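Local coordinates for protein transcriptional regulator (Streptococcus thermophilus LMD-9, PDB 5JUF) that acts as a competence regulator of the RNPP quorum-sensor family, probably activating transcription through a helix-turn-helix DNA-binding domain under control of a peptide-sensing tetratricopeptide domain, at residues K12-R17 / L59-T64; A30-R35 / S53-R58; E127-F132 / Y169-Y174; S248-K253 / A268-K273. All coordinates share one frame; numbering follows the deposited sequence.

Interaction 1. Residues K12-R17 / L59-T64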
# COMPACT_ATOMS: atom_id res chain seq x y z
N LYS A 12 -6.09 -26.33 13.39
CA LYS A 12 -7.30 -26.42 14.21
C LYS A 12 -7.29 -27.66 15.09
O LYS A 12 -7.59 -27.58 16.29
CB LYS A 12 -8.53 -26.43 13.30
CG LYS A 12 -9.87 -26.43 14.04
CD LYS A 12 -11.02 -26.31 13.06
CE LYS A 12 -12.35 -25.98 13.77
NZ LYS A 12 -13.12 -27.20 14.13
N THR A 13 -6.93 -28.82 14.52
CA THR A 13 -6.90 -30.05 15.32
C THR A 13 -5.96 -29.91 16.51
O THR A 13 -6.29 -30.35 17.62
CB THR A 13 -6.50 -31.24 14.45
OG1 THR A 13 -7.43 -31.38 13.37
CG2 THR A 13 -6.47 -32.53 15.26
N GLU A 14 -4.79 -29.30 16.31
CA GLU A 14 -3.85 -29.19 17.43
C GLU A 14 -4.31 -28.15 18.44
O GLU A 14 -4.23 -28.37 19.66
CB GLU A 14 -2.45 -28.85 16.93
CG GLU A 14 -1.42 -28.71 18.05
CD GLU A 14 -1.17 -30.02 18.81
OE1 GLU A 14 -0.62 -29.96 19.93
OE2 GLU A 14 -1.52 -31.10 18.29
N ARG A 15 -4.78 -26.99 17.96
CA ARG A 15 -5.34 -26.00 18.89
C ARG A 15 -6.43 -26.62 19.76
O ARG A 15 -6.44 -26.44 20.99
CB ARG A 15 -5.89 -24.80 18.13
CG ARG A 15 -6.37 -23.70 19.08
CD ARG A 15 -6.96 -22.49 18.36
NE ARG A 15 -8.03 -22.82 17.42
CZ ARG A 15 -9.27 -23.14 17.78
NH1 ARG A 15 -9.61 -23.20 19.07
NH2 ARG A 15 -10.17 -23.39 16.84
N GLU A 16 -7.35 -27.36 19.15
CA GLU A 16 -8.43 -27.97 19.91
C GLU A 16 -7.91 -29.08 20.83
O GLU A 16 -8.39 -29.23 21.97
CB GLU A 16 -9.51 -28.51 18.97
CG GLU A 16 -10.26 -27.40 18.26
CD GLU A 16 -11.31 -27.94 17.31
OE1 GLU A 16 -11.21 -29.13 16.94
OE2 GLU A 16 -12.23 -27.18 16.94
N ARG A 17 -6.92 -29.86 20.37
CA ARG A 17 -6.32 -30.87 21.23
C ARG A 17 -5.75 -30.24 22.51
O ARG A 17 -5.84 -30.83 23.59
CB ARG A 17 -5.21 -31.63 20.48
CG ARG A 17 -4.77 -32.93 21.18
CD ARG A 17 -3.50 -33.55 20.57
NE ARG A 17 -2.33 -32.68 20.74
CZ ARG A 17 -1.57 -32.63 21.83
NH1 ARG A 17 -1.84 -33.40 22.88
NH2 ARG A 17 -0.54 -31.80 21.88
N LEU A 59 1.52 -22.81 19.64
CA LEU A 59 1.16 -24.21 19.84
C LEU A 59 2.31 -25.06 20.36
O LEU A 59 2.11 -26.23 20.69
CB LEU A 59 0.63 -24.82 18.54
CG LEU A 59 -0.71 -24.24 18.10
CD1 LEU A 59 -1.13 -24.82 16.77
CD2 LEU A 59 -1.79 -24.47 19.17
N GLY A 60 3.51 -24.49 20.49
CA GLY A 60 4.66 -25.30 20.84
C GLY A 60 4.98 -26.35 19.81
O GLY A 60 5.41 -27.46 20.16
N LYS A 61 4.77 -26.05 18.54
CA LYS A 61 5.07 -26.95 17.44
C LYS A 61 6.13 -26.32 16.55
O LYS A 61 6.34 -25.11 16.58
CB LYS A 61 3.79 -27.26 16.64
CG LYS A 61 2.81 -28.20 17.34
CD LYS A 61 3.28 -29.64 17.18
CE LYS A 61 2.39 -30.62 17.91
NZ LYS A 61 2.43 -30.40 19.38
N SER A 62 6.82 -27.15 15.77
CA SER A 62 7.66 -26.58 14.73
C SER A 62 6.82 -26.31 13.49
O SER A 62 5.75 -26.90 13.30
CB SER A 62 8.82 -27.51 14.37
OG SER A 62 8.33 -28.68 13.75
N MET A 63 7.30 -25.38 12.66
CA MET A 63 6.65 -25.18 11.37
C MET A 63 6.64 -26.47 10.56
O MET A 63 5.66 -26.75 9.86
CB MET A 63 7.34 -24.05 10.60
CG MET A 63 7.04 -22.66 11.16
SD MET A 63 7.51 -21.30 10.07
CE MET A 63 9.26 -21.63 9.87
N THR A 64 7.69 -27.28 10.69
CA THR A 64 7.75 -28.55 9.99
C THR A 64 6.58 -29.45 10.37
O THR A 64 5.94 -30.05 9.50
CB THR A 64 9.08 -29.25 10.29
OG1 THR A 64 10.17 -28.39 9.94
CG2 THR A 64 9.19 -30.55 9.52
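Glu14 and Lys61 join in a partly exposed salt bridge beside an apolar patch where Leu59 meets the flank of Arg15, tying the last turn of helix 3-17 to the turn after helix 49-59 in the helix-turn-helix domain. The two charged side chains meet tip to tip: Lys61 NZ donates to Glu14 OE1 at 3.1 Å, coming in steeply from above the carboxylate plane (74° out of it). Arg17 grips the same carboxylate side-on with NE and NH2, both oxygens lying close to the guanidinium plane. Arg17 NH2 lies 2.7 Å from Glu14 OE1, on its syn lone pair, while Arg17 NE reaches Glu14 OE2 at 3.0 Å along a nearly straight bond (172°). OE1 thus takes two donors of this network and a third from Gln18. Arg17 NH2 and Lys61 NZ sit 4.1 Å apart, a like-charge approach that the shared carboxylate probably offsets. Glu14 gets there with CG anti to the backbone N (chi1 179°) and a bend at the next bond. Next to the charges, Leu59 CD1 lies 4.1 Å from Glu14 CG, and Leu59 CD2 rests 3.9 Å from Arg15 CA. Gly60, with positive phi, ends helix 49-59 in a Schellman motif; Ser62 then caps helix 63-67. The guanidinium of Arg15 heads away to a salt bridge with Glu41, and both Arg15 and Leu59 touch Leu25, so the contact backs onto helices 22-26 and 34-41.

Interaction 2. Residues A30-R35 / S53-R58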
# COMPACT_ATOMS: atom_id res chain seq x y z
N ALA A 30 -1.87 -8.49 17.44
CA ALA A 30 -0.82 -7.76 16.71
C ALA A 30 -0.24 -8.58 15.56
O ALA A 30 0.18 -8.03 14.53
CB ALA A 30 0.30 -7.37 17.67
N GLU A 31 -0.15 -9.90 15.74
CA GLU A 31 0.43 -10.79 14.75
C GLU A 31 -0.59 -11.69 14.08
O GLU A 31 -0.36 -12.11 12.95
CB GLU A 31 1.52 -11.65 15.41
CG GLU A 31 2.73 -10.83 15.84
CD GLU A 31 3.94 -11.69 16.09
OE1 GLU A 31 4.40 -11.71 17.24
OE2 GLU A 31 4.41 -12.36 15.15
N LEU A 32 -1.71 -11.96 14.74
CA LEU A 32 -2.74 -12.84 14.19
C LEU A 32 -4.06 -12.48 14.85
O LEU A 32 -4.15 -12.47 16.08
CB LEU A 32 -2.38 -14.31 14.43
CG LEU A 32 -3.40 -15.32 13.90
CD1 LEU A 32 -3.37 -15.36 12.39
CD2 LEU A 32 -3.16 -16.71 14.49
N THR A 33 -5.08 -12.16 14.04
CA THR A 33 -6.39 -11.87 14.62
C THR A 33 -7.25 -13.13 14.61
O THR A 33 -6.98 -14.10 13.90
CB THR A 33 -7.11 -10.75 13.86
OG1 THR A 33 -7.59 -11.26 12.61
CG2 THR A 33 -6.16 -9.57 13.60
N VAL A 34 -8.33 -13.08 15.40
CA VAL A 34 -9.23 -14.23 15.46
C VAL A 34 -9.85 -14.51 14.10
O VAL A 34 -9.90 -15.66 13.66
CB VAL A 34 -10.29 -14.04 16.57
CG1 VAL A 34 -11.39 -15.12 16.48
CG2 VAL A 34 -9.61 -14.10 17.94
N ARG A 35 -10.32 -13.48 13.39
CA ARG A 35 -10.88 -13.72 12.06
C ARG A 35 -9.83 -14.28 11.10
O ARG A 35 -10.13 -15.16 10.28
CB ARG A 35 -11.52 -12.44 11.49
CG ARG A 35 -12.80 -12.01 12.26
CD ARG A 35 -13.52 -10.82 11.63
NE ARG A 35 -12.74 -9.58 11.71
CZ ARG A 35 -13.16 -8.40 11.26
NH1 ARG A 35 -14.36 -8.30 10.69
NH2 ARG A 35 -12.39 -7.34 11.37
N SER A 53 4.76 -19.08 11.57
CA SER A 53 5.75 -19.08 12.65
C SER A 53 5.12 -18.68 13.98
O SER A 53 5.41 -19.28 15.02
CB SER A 53 6.90 -18.14 12.30
OG SER A 53 7.79 -18.04 13.39
N TYR A 54 4.27 -17.65 13.97
CA TYR A 54 3.55 -17.26 15.19
C TYR A 54 2.69 -18.40 15.72
O TYR A 54 2.70 -18.71 16.92
CB TYR A 54 2.69 -16.02 14.92
CG TYR A 54 1.82 -15.62 16.10
CD1 TYR A 54 2.37 -14.91 17.17
CD2 TYR A 54 0.47 -15.97 16.16
CE1 TYR A 54 1.59 -14.56 18.28
CE2 TYR A 54 -0.32 -15.63 17.27
CZ TYR A 54 0.25 -14.92 18.32
OH TYR A 54 -0.52 -14.58 19.42
N ILE A 55 1.90 -19.03 14.84
CA ILE A 55 1.00 -20.09 15.27
C ILE A 55 1.79 -21.26 15.85
O ILE A 55 1.42 -21.84 16.88
CB ILE A 55 0.10 -20.54 14.11
CG1 ILE A 55 -0.86 -19.41 13.74
CG2 ILE A 55 -0.69 -21.82 14.47
CD1 ILE A 55 -1.62 -19.63 12.41
N ALA A 56 2.90 -21.63 15.20
CA ALA A 56 3.70 -22.75 15.67
C ALA A 56 4.26 -22.45 17.05
O ALA A 56 4.23 -23.31 17.94
CB ALA A 56 4.82 -23.06 14.67
N LYS A 57 4.73 -21.22 17.25
CA LYS A 57 5.24 -20.83 18.56
C LYS A 57 4.15 -20.92 19.63
O LYS A 57 4.39 -21.47 20.72
CB LYS A 57 5.82 -19.42 18.48
CG LYS A 57 6.17 -18.80 19.81
CD LYS A 57 6.89 -17.47 19.60
CE LYS A 57 5.96 -16.41 19.01
NZ LYS A 57 6.60 -15.05 18.96
N ARG A 58 2.95 -20.42 19.34
CA ARG A 58 1.86 -20.48 20.31
C ARG A 58 1.45 -21.91 20.62
O ARG A 58 1.06 -22.21 21.76
CB ARG A 58 0.63 -19.70 19.79
CG ARG A 58 0.84 -18.19 19.60
CD ARG A 58 1.15 -17.49 20.93
NE ARG A 58 -0.00 -17.49 21.84
CZ ARG A 58 0.09 -17.40 23.17
NH1 ARG A 58 1.29 -17.34 23.75
NH2 ARG A 58 -1.01 -17.38 23.91
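Glu31 lays its CB over one face of the Tyr54 ring, a CH-pi contact 4.1 Å from the centroid and 21° off the normal. Its extended chain runs beyond CD1 on the same side of the ring, with Glu31 CD 3.7 Å from Tyr54 CD1 and the carboxylate turned 52° against the ring. Glu31 OE1 stops 4.4 Å from Lys57 NZ, too far for a salt bridge. The opposite face carries Arg58 CG, so the ring is sandwiched between two aliphatic chain segments, which limits its rotation, while its OH bonds to Leu25 O. Next comes Leu32, whose CB sits 3.7 Å from Tyr54 CD2. With CG anti to the backbone N (chi1 179°), the leucine sends CD2 on to Ile55 CG1 at 3.6 Å, the two side chains crossing at about a right angle. Thr33 follows as N-cap of helix 34-41, by position in the domain probably the DNA-recognition helix. Thr33 and Arg35 also bond to Asp147, on helix 139-152 of the tetratricopeptide part, which is consistent with a restrained apo form. Leu32 also touches Leu25 and Cys26, and Ile55 touches Leu66, so helices 22-26 and 63-67 flank the contact of helix 49-59 with residues 30-35.

Interaction 3. Residues E127-F132 / Y169-Y174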
# COMPACT_ATOMS: atom_id res chain seq x y z
N GLU A 127 -5.87 -3.55 -7.50
CA GLU A 127 -6.95 -3.60 -8.47
C GLU A 127 -8.04 -2.58 -8.15
O GLU A 127 -8.53 -1.88 -9.04
CB GLU A 127 -7.55 -5.00 -8.52
CG GLU A 127 -8.71 -5.11 -9.48
CD GLU A 127 -9.20 -6.53 -9.63
OE1 GLU A 127 -9.50 -7.17 -8.60
OE2 GLU A 127 -9.27 -7.02 -10.78
N ASN A 128 -8.43 -2.49 -6.88
CA ASN A 128 -9.52 -1.59 -6.51
C ASN A 128 -9.12 -0.13 -6.66
O ASN A 128 -9.90 0.69 -7.16
CB ASN A 128 -9.98 -1.87 -5.08
CG ASN A 128 -10.89 -3.09 -5.00
OD1 ASN A 128 -11.17 -3.74 -6.01
ND2 ASN A 128 -11.33 -3.42 -3.79
N ILE A 129 -7.89 0.22 -6.25
CA ILE A 129 -7.42 1.59 -6.38
C ILE A 129 -7.31 1.96 -7.86
O ILE A 129 -7.79 3.02 -8.29
CB ILE A 129 -6.09 1.79 -5.64
CG1 ILE A 129 -6.28 1.68 -4.12
CG2 ILE A 129 -5.47 3.16 -5.96
CD1 ILE A 129 -4.98 1.81 -3.35
N LEU A 130 -6.70 1.09 -8.66
CA LEU A 130 -6.47 1.40 -10.07
C LEU A 130 -7.77 1.47 -10.85
O LEU A 130 -7.90 2.28 -11.78
CB LEU A 130 -5.56 0.36 -10.71
CG LEU A 130 -4.06 0.56 -10.59
CD1 LEU A 130 -3.38 -0.71 -11.03
CD2 LEU A 130 -3.63 1.73 -11.47
N SER A 131 -8.74 0.62 -10.53
CA SER A 131 -10.03 0.66 -11.20
C SER A 131 -10.99 1.65 -10.56
O SER A 131 -12.13 1.75 -11.02
CB SER A 131 -10.67 -0.73 -11.22
OG SER A 131 -11.01 -1.13 -9.90
N PHE A 132 -10.56 2.36 -9.52
CA PHE A 132 -11.42 3.28 -8.77
C PHE A 132 -12.72 2.59 -8.37
O PHE A 132 -13.82 3.11 -8.55
CB PHE A 132 -11.69 4.56 -9.57
CG PHE A 132 -12.10 5.72 -8.71
CD1 PHE A 132 -11.20 6.29 -7.82
CD2 PHE A 132 -13.38 6.24 -8.79
CE1 PHE A 132 -11.57 7.36 -7.03
CE2 PHE A 132 -13.77 7.31 -8.00
CZ PHE A 132 -12.86 7.87 -7.12
N TYR A 169 -5.98 2.62 3.05
CA TYR A 169 -6.53 3.52 4.06
C TYR A 169 -6.69 4.94 3.52
O TYR A 169 -7.76 5.56 3.66
CB TYR A 169 -5.62 3.50 5.30
CG TYR A 169 -5.73 4.71 6.23
CD1 TYR A 169 -6.92 5.01 6.89
CD2 TYR A 169 -4.63 5.52 6.46
CE1 TYR A 169 -7.01 6.10 7.75
CE2 TYR A 169 -4.71 6.62 7.33
CZ TYR A 169 -5.91 6.89 7.97
OH TYR A 169 -5.99 7.96 8.83
N PHE A 170 -5.67 5.47 2.84
CA PHE A 170 -5.82 6.79 2.21
C PHE A 170 -6.95 6.80 1.19
O PHE A 170 -7.68 7.79 1.07
CB PHE A 170 -4.50 7.22 1.56
CG PHE A 170 -3.37 7.44 2.53
CD1 PHE A 170 -3.64 7.85 3.83
CD2 PHE A 170 -2.06 7.23 2.15
CE1 PHE A 170 -2.60 8.05 4.74
CE2 PHE A 170 -1.02 7.43 3.06
CZ PHE A 170 -1.30 7.84 4.34
N PHE A 171 -7.11 5.69 0.45
CA PHE A 171 -8.24 5.53 -0.48
C PHE A 171 -9.58 5.65 0.24
O PHE A 171 -10.53 6.23 -0.31
CB PHE A 171 -8.08 4.17 -1.18
CG PHE A 171 -9.03 3.93 -2.35
CD1 PHE A 171 -8.91 4.66 -3.53
CD2 PHE A 171 -9.97 2.91 -2.29
CE1 PHE A 171 -9.75 4.40 -4.61
CE2 PHE A 171 -10.82 2.64 -3.37
CZ PHE A 171 -10.71 3.40 -4.53
N HIS A 172 -9.69 5.14 1.48
CA HIS A 172 -10.92 5.34 2.25
C HIS A 172 -11.16 6.81 2.58
O HIS A 172 -12.30 7.23 2.76
CB HIS A 172 -10.88 4.56 3.58
CG HIS A 172 -11.13 3.08 3.44
ND1 HIS A 172 -10.29 2.24 2.75
CD2 HIS A 172 -12.11 2.30 3.95
CE1 HIS A 172 -10.74 1.00 2.82
NE2 HIS A 172 -11.84 1.01 3.54
N LEU A 173 -10.09 7.60 2.67
CA LEU A 173 -10.22 9.00 3.07
C LEU A 173 -10.49 9.94 1.90
O LEU A 173 -10.79 11.12 2.13
CB LEU A 173 -8.96 9.47 3.79
CG LEU A 173 -8.57 8.74 5.08
CD1 LEU A 173 -7.41 9.48 5.74
CD2 LEU A 173 -9.75 8.60 6.02
N TYR A 174 -10.40 9.45 0.66
CA TYR A 174 -10.56 10.28 -0.52
C TYR A 174 -11.91 11.00 -0.52
O TYR A 174 -12.96 10.37 -0.42
CB TYR A 174 -10.43 9.40 -1.76
CG TYR A 174 -10.54 10.14 -3.08
CD1 TYR A 174 -9.44 10.76 -3.64
CD2 TYR A 174 -11.76 10.20 -3.76
CE1 TYR A 174 -9.54 11.42 -4.84
CE2 TYR A 174 -11.86 10.87 -4.96
CZ TYR A 174 -10.75 11.48 -5.50
OH TYR A 174 -10.83 12.14 -6.69
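Phe171 reaches from helix 160-173 to the end of helix 117-130, where its ring meets Ile129, Asn128 and Phe132. At CB the side chain turns so that CG stands anti to the backbone N (chi1 -170°), which directs the ring at the other helix. CG and CD1 then come under Ile129 CG1, which lies over one ring face 4.2 Å from the centroid, a CH-pi contact set toward the rim. Further out, Phe171 CE1 meets Phe132 CD1 at 4.0 Å, the phenylalanine coming in at the edge of the Phe171 ring. The tip, Phe171 CZ, stops 3.9 Å from Asn128 O, while the amide of Asn128 is engaged elsewhere, with Tyr168 OH. Phe132 leaves its helix with positive phi in a Schellman motif, and its side chain swings across to a second ring. Its edge points at the face of Tyr174 in an offset edge-to-face pair, planes at 83° and centroids 5.7 Å apart; Phe132 CZ is 3.8 Å from Tyr174 CE2. Both segments are C-terminal helix ends, and helix 139-152 comes between them in sequence. Such packing of a helix on the next but one is a feature of the tetratricopeptide alpha-solenoid, here carried by aromatic rings.

Interaction 4. Residues S248-K253 / A268-K273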
# COMPACT_ATOMS: atom_id res chain seq x y z
N SER A 248 5.61 16.66 -10.62
CA SER A 248 4.45 16.64 -9.73
C SER A 248 4.82 17.11 -8.33
O SER A 248 3.98 17.69 -7.63
CB SER A 248 3.81 15.24 -9.68
OG SER A 248 4.62 14.30 -8.97
N VAL A 249 6.07 16.92 -7.92
CA VAL A 249 6.50 17.39 -6.61
C VAL A 249 6.70 18.90 -6.62
O VAL A 249 6.34 19.58 -5.65
CB VAL A 249 7.78 16.65 -6.17
CG1 VAL A 249 8.22 17.12 -4.78
CG2 VAL A 249 7.52 15.14 -6.17
N PHE A 250 7.28 19.44 -7.69
CA PHE A 250 7.36 20.89 -7.83
C PHE A 250 5.96 21.52 -7.80
O PHE A 250 5.77 22.60 -7.24
CB PHE A 250 8.09 21.27 -9.12
CG PHE A 250 9.59 21.13 -9.03
CD1 PHE A 250 10.27 21.53 -7.89
CD2 PHE A 250 10.31 20.62 -10.10
CE1 PHE A 250 11.64 21.41 -7.81
CE2 PHE A 250 11.69 20.49 -10.03
CZ PHE A 250 12.35 20.89 -8.88
N VAL A 251 4.98 20.84 -8.41
CA VAL A 251 3.61 21.33 -8.33
C VAL A 251 3.11 21.28 -6.88
O VAL A 251 2.35 22.16 -6.46
CB VAL A 251 2.70 20.53 -9.29
CG1 VAL A 251 1.24 20.91 -9.09
CG2 VAL A 251 3.12 20.79 -10.76
N LEU A 252 3.53 20.28 -6.10
CA LEU A 252 3.14 20.28 -4.68
C LEU A 252 3.70 21.49 -3.95
O LEU A 252 3.02 22.11 -3.13
CB LEU A 252 3.60 19.00 -3.99
CG LEU A 252 2.90 17.70 -4.38
CD1 LEU A 252 3.50 16.53 -3.60
CD2 LEU A 252 1.38 17.78 -4.18
N LYS A 253 4.97 21.83 -4.22
CA LYS A 253 5.54 23.00 -3.56
C LYS A 253 4.81 24.27 -3.98
O LYS A 253 4.64 25.19 -3.16
CB LYS A 253 7.03 23.10 -3.88
CG LYS A 253 7.75 24.22 -3.14
CD LYS A 253 7.73 23.99 -1.63
CE LYS A 253 8.33 25.18 -0.87
NZ LYS A 253 9.75 25.43 -1.24
N ALA A 268 4.16 30.55 -8.64
CA ALA A 268 4.39 30.58 -10.08
C ALA A 268 5.76 30.02 -10.43
O ALA A 268 5.90 29.28 -11.41
CB ALA A 268 4.26 32.02 -10.59
N GLU A 269 6.78 30.37 -9.64
CA GLU A 269 8.13 29.89 -9.89
C GLU A 269 8.22 28.37 -9.77
O GLU A 269 8.92 27.72 -10.56
CB GLU A 269 9.11 30.56 -8.93
CG GLU A 269 10.56 30.15 -9.11
CD GLU A 269 11.08 30.43 -10.51
OE1 GLU A 269 11.98 29.70 -10.96
OE2 GLU A 269 10.58 31.38 -11.17
N ASN A 270 7.53 27.78 -8.79
CA ASN A 270 7.53 26.32 -8.68
C ASN A 270 6.77 25.67 -9.82
O ASN A 270 7.18 24.62 -10.33
CB ASN A 270 6.95 25.89 -7.33
CG ASN A 270 7.97 25.99 -6.21
OD1 ASN A 270 8.88 25.17 -6.11
ND2 ASN A 270 7.85 27.02 -5.38
N TYR A 271 5.65 26.27 -10.26
CA TYR A 271 5.00 25.78 -11.48
C TYR A 271 5.96 25.84 -12.67
O TYR A 271 6.04 24.89 -13.46
CB TYR A 271 3.74 26.59 -11.78
CG TYR A 271 2.44 25.94 -11.30
CD1 TYR A 271 1.99 24.75 -11.87
CD2 TYR A 271 1.66 26.53 -10.31
CE1 TYR A 271 0.81 24.15 -11.45
CE2 TYR A 271 0.48 25.93 -9.87
CZ TYR A 271 0.06 24.75 -10.45
OH TYR A 271 -1.12 24.15 -10.03
N ASP A 272 6.72 26.93 -12.80
CA ASP A 272 7.66 27.04 -13.91
C ASP A 272 8.75 25.97 -13.85
O ASP A 272 9.16 25.43 -14.88
CB ASP A 272 8.28 28.44 -13.95
CG ASP A 272 7.30 29.50 -14.38
OD1 ASP A 272 6.24 29.15 -14.92
OD2 ASP A 272 7.61 30.70 -14.19
N LYS A 273 9.24 25.65 -12.65
CA LYS A 273 10.21 24.57 -12.54
C LYS A 273 9.61 23.24 -13.00
O LYS A 273 10.27 22.47 -13.71
CB LYS A 273 10.73 24.45 -11.11
CG LYS A 273 11.62 25.62 -10.66
CD LYS A 273 12.04 25.43 -9.20
CE LYS A 273 12.82 26.64 -8.69
NZ LYS A 273 13.22 26.46 -7.26
O HOH W 1 9.60 27.65 -2.93
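Phe250 and Asn270 sit at the centre of an antiparallel helix pair in the tetratricopeptide alpha-solenoid, where helices 246-260 and 264-280 follow one another as a hairpin. Over these segments the axes run 177° apart in direction and approach to 7.8 Å, close enough for Asn270 CB to touch the backbone at Phe250 O, 3.5 Å away. Phe250 has CG anti to its carbonyl carbon, which places the ring beside Lys273. There Lys273 CB stands over one ring face, 4.1 Å from the centroid and 13° off the normal, in a CH-pi contact; the rest of the lysine runs out extended and carries its ammonium away. On another flank, Tyr271 starts from a CB that points away from helix 246-260, but an unusual chi1 of -98° brings the ring back, so that Tyr271 CE1 lies 4.0 Å from Val251 CG1 and also close to CG2. The hydroxyl of Tyr271 bonds to Asp297, and both Tyr271 and Val251 touch Ile290, so helix 284-296 closes this side. Lys253 folds rather than extends: it bends at chi2 and again at chi4, and its CG passes 3.3 Å from Asn270 OD1. ND2 of Asn270 also bonds to Glu266 O, one turn back in its own helix, which helps fix the amide's rotation. The bends carry the lysine NZ to a water that it shares with the amide: the water accepts from Lys253 NZ, at 2.8 Å, and from Asn270 ND2.

How the interactions relate
Interactions 1 and 2 belong to the helix-turn-helix domain, with centres about 11 Å apart, and interaction 2 is nested in the loop that interaction 1 closes. They share helix 49-59 and touch directly: Lys61 N lies 2.9 Å from Ala56 O, a probable hydrogen bond, and Met63 packs on Ser53. Interactions 3 and 4 follow in series within the tetratricopeptide part, centres about 26 Å apart and without touching. Interaction 4 lies on the opposite side of the chain's centre from interactions 1 and 2, its centre about 57 Å from that of interaction 1. The all-helical chain thus runs from a compact, probably DNA-binding head into a long solenoid, which in this family probably senses peptide.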